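Local coordinates for aerobactin synthase IucA (Klebsiella pneumoniae subsp. pneumoniae, PDB 5JM8), which probably joins citrate to an acetylated hydroxylysine in an ATP-dependent step of aerobactin siderophore biosynthesis, at residues Ala381-Leu386 / His399-Ala404. Numbering follows the deposited sequence.
Sequences AAVKRL and HAWVDA
V383 and L386, about one helical turn apart, meet the indole of W401 where two consecutive helices, 378-390 and 394-420, joined by the short connection 391-393, pack against each other. The interface is apolar: both contacts are carbon to carbon and no hydrogen bond crosses it. All three touching residues are buried, and the two segments bury 156 Å² together. The backbones come nearest at V383 and W401, whose CA atoms are 7.0 Å apart.

Within this apolar group, W401 is the shared partner. Its CG lies anti to the backbone N (chi1 -162°), which carries the pyrrole part of the indole toward helix 378-390. The side chains of V383 and W401 cross at about a right angle, and the valine methyl CG2 reaches the ring obliquely. L386 approaches differently, bringing a methyl to the ring edge near its plane; its CD2 is 4.5 Å from W401 CD1, a looser contact.

Further apolar partners extend the packing: L498 of helix 475-500 touches V383, while V494 and P440 touch W401. The tryptophan side chain is about 14 Å from the bound ATP. V383 CG2 lies 4.0 Å from both CD1 and CG of W401, the closest side-chain approach between the segments.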
ATOM      1  N   ALA A 381       2.286 -21.467 -14.407  1.00 15.76           N
ATOM      2  CA  ALA A 381       3.070 -20.297 -14.023  1.00 14.12           C
ATOM      3  C   ALA A 381       3.242 -20.239 -12.509  1.00 14.64           C
ATOM      4  O   ALA A 381       4.288 -19.827 -12.013  1.00 14.07           O
ATOM      5  CB  ALA A 381       2.406 -19.028 -14.528  1.00 13.43           C
ATOM      6  N   ALA A 382       2.210 -20.654 -11.782  1.00 12.15           N
ATOM      7  CA  ALA A 382       2.257 -20.686 -10.325  1.00 14.76           C
ATOM      8  C   ALA A 382       3.179 -21.798  -9.832  1.00 14.27           C
ATOM      9  O   ALA A 382       4.080 -21.558  -9.031  1.00 15.16           O
ATOM     10  CB  ALA A 382       0.861 -20.865  -9.756  1.00 11.86           C
ATOM     11  N   VAL A 383       2.939 -23.012 -10.316  1.00 15.15           N
ATOM     12  CA  VAL A 383       3.737 -24.173  -9.938  1.00 16.43           C
ATOM     13  C   VAL A 383       5.219 -23.936 -10.200  1.00 21.68           C
ATOM     14  O   VAL A 383       6.070 -24.357  -9.419  1.00 28.23           O
ATOM     15  CB  VAL A 383       3.277 -25.430 -10.705  1.00 12.86           C
ATOM     16  CG1 VAL A 383       4.207 -26.610 -10.433  1.00 12.50           C
ATOM     17  CG2 VAL A 383       1.851 -25.781 -10.323  1.00 12.65           C
ATOM     18  N   LYS A 384       5.522 -23.267 -11.305  1.00 21.44           N
ATOM     19  CA  LYS A 384       6.900 -22.934 -11.643  1.00 17.70           C
ATOM     20  C   LYS A 384       7.499 -21.953 -10.635  1.00 16.15           C
ATOM     21  O   LYS A 384       8.694 -22.007 -10.345  1.00 20.12           O
ATOM     22  CB  LYS A 384       6.974 -22.358 -13.056  1.00 16.86           C
ATOM     23  CG  LYS A 384       7.021 -23.421 -14.142  1.00 16.35           C
ATOM     24  CD  LYS A 384       6.934 -22.811 -15.530  1.00 13.69           C
ATOM     25  CE  LYS A 384       7.294 -23.825 -16.606  1.00 14.18           C
ATOM     26  NZ  LYS A 384       7.536 -23.170 -17.920  1.00 15.22           N
ATOM     27  N   ARG A 385       6.669 -21.060 -10.105  1.00 13.44           N
ATOM     28  CA  ARG A 385       7.113 -20.146  -9.056  1.00 12.54           C
ATOM     29  C   ARG A 385       7.293 -20.895  -7.745  1.00 15.43           C
ATOM     30  O   ARG A 385       8.202 -20.599  -6.972  1.00 21.56           O
ATOM     31  CB  ARG A 385       6.120 -19.002  -8.867  1.00 11.97           C
ATOM     32  CG  ARG A 385       6.206 -17.929  -9.926  1.00 12.13           C
ATOM     33  CD  ARG A 385       5.421 -16.704  -9.520  1.00 12.49           C
ATOM     34  NE  ARG A 385       4.012 -17.013  -9.304  1.00 15.30           N
ATOM     35  CZ  ARG A 385       3.081 -16.977 -10.251  1.00 11.52           C
ATOM     36  NH1 ARG A 385       3.400 -16.643 -11.494  1.00 11.72           N
ATOM     37  NH2 ARG A 385       1.823 -17.273  -9.952  1.00 11.46           N
ATOM     38  N   LEU A 386       6.415 -21.859  -7.501  1.00 13.95           N
ATOM     39  CA  LEU A 386       6.506 -22.699  -6.316  1.00 14.97           C
ATOM     40  C   LEU A 386       7.818 -23.474  -6.337  1.00 17.29           C
ATOM     41  O   LEU A 386       8.526 -23.546  -5.333  1.00 18.45           O
ATOM     42  CB  LEU A 386       5.312 -23.653  -6.248  1.00 14.83           C
ATOM     43  CG  LEU A 386       5.294 -24.676  -5.113  1.00 15.77           C
ATOM     44  CD1 LEU A 386       5.331 -23.985  -3.759  1.00 15.31           C
ATOM     45  CD2 LEU A 386       4.064 -25.571  -5.240  1.00 16.96           C
ATOM     46  N   HIS A 399       3.420 -32.184  -8.016  1.00 13.84           N
ATOM     47  CA  HIS A 399       2.883 -33.159  -7.076  1.00 14.31           C
ATOM     48  C   HIS A 399       2.431 -32.485  -5.785  1.00 23.70           C
ATOM     49  O   HIS A 399       1.342 -32.764  -5.278  1.00 24.68           O
ATOM     50  CB  HIS A 399       3.928 -34.227  -6.766  1.00 14.50           C
ATOM     51  CG  HIS A 399       4.246 -35.116  -7.926  1.00 18.79           C
ATOM     52  ND1 HIS A 399       5.354 -35.937  -7.952  1.00 20.53           N
ATOM     53  CD2 HIS A 399       3.599 -35.323  -9.098  1.00 21.42           C
ATOM     54  CE1 HIS A 399       5.379 -36.605  -9.090  1.00 20.90           C
ATOM     55  NE2 HIS A 399       4.324 -36.252  -9.804  1.00 21.61           N
ATOM     56  N   ALA A 400       3.274 -31.602  -5.261  1.00 13.38           N
ATOM     57  CA  ALA A 400       2.957 -30.855  -4.050  1.00 13.07           C
ATOM     58  C   ALA A 400       1.683 -30.031  -4.217  1.00 13.18           C
ATOM     59  O   ALA A 400       0.851 -29.973  -3.313  1.00 16.31           O
ATOM     60  CB  ALA A 400       4.117 -29.956  -3.676  1.00 12.75           C
ATOM     61  N   TRP A 401       1.537 -29.393  -5.373  1.00 13.89           N
ATOM     62  CA  TRP A 401       0.364 -28.572  -5.644  1.00 12.94           C
ATOM     63  C   TRP A 401      -0.888 -29.446  -5.724  1.00 13.77           C
ATOM     64  O   TRP A 401      -1.931 -29.102  -5.167  1.00 14.67           O
ATOM     65  CB  TRP A 401       0.551 -27.773  -6.939  1.00 12.95           C
ATOM     66  CG  TRP A 401      -0.388 -26.603  -7.069  1.00 12.84           C
ATOM     67  CD1 TRP A 401      -0.095 -25.288  -6.850  1.00 12.00           C
ATOM     68  CD2 TRP A 401      -1.771 -26.649  -7.442  1.00 13.05           C
ATOM     69  NE1 TRP A 401      -1.210 -24.513  -7.065  1.00 18.18           N
ATOM     70  CE2 TRP A 401      -2.251 -25.325  -7.430  1.00 14.46           C
ATOM     71  CE3 TRP A 401      -2.648 -27.680  -7.789  1.00 15.04           C
ATOM     72  CZ2 TRP A 401      -3.570 -25.006  -7.747  1.00 12.81           C
ATOM     73  CZ3 TRP A 401      -3.956 -27.361  -8.103  1.00 13.41           C
ATOM     74  CH2 TRP A 401      -4.404 -26.037  -8.080  1.00 12.73           C
ATOM     75  N   VAL A 402      -0.778 -30.581  -6.410  1.00 14.06           N
ATOM     76  CA  VAL A 402      -1.905 -31.501  -6.560  1.00 14.08           C
ATOM     77  C   VAL A 402      -2.304 -32.147  -5.234  1.00 16.57           C
ATOM     78  O   VAL A 402      -3.491 -32.318  -4.956  1.00 20.34           O
ATOM     79  CB  VAL A 402      -1.589 -32.616  -7.580  1.00 15.99           C
ATOM     80  CG1 VAL A 402      -2.657 -33.710  -7.541  1.00 17.63           C
ATOM     81  CG2 VAL A 402      -1.480 -32.035  -8.980  1.00 16.63           C
ATOM     82  N   ASP A 403      -1.318 -32.530  -4.430  1.00 13.98           N
ATOM     83  CA  ASP A 403      -1.599 -33.123  -3.127  1.00 14.66           C
ATOM     84  C   ASP A 403      -2.311 -32.139  -2.208  1.00 14.69           C
ATOM     85  O   ASP A 403      -3.267 -32.497  -1.523  1.00 17.82           O
ATOM     86  CB  ASP A 403      -0.308 -33.603  -2.467  1.00 18.95           C
ATOM     87  CG  ASP A 403       0.354 -34.729  -3.233  1.00 25.96           C
ATOM     88  OD1 ASP A 403      -0.315 -35.342  -4.094  1.00 31.22           O
ATOM     89  OD2 ASP A 403       1.543 -35.007  -2.969  1.00 26.92           O
ATOM     90  N   ALA A 404      -1.839 -30.896  -2.198  1.00 14.03           N
ATOM     91  CA  ALA A 404      -2.442 -29.855  -1.376  1.00 13.98           C
ATOM     92  C   ALA A 404      -3.842 -29.508  -1.864  1.00 16.39           C
ATOM     93  O   ALA A 404      -4.704 -29.126  -1.075  1.00 21.60           O
ATOM     94  CB  ALA A 404      -1.567 -28.620  -1.371  1.00 13.87           C
TER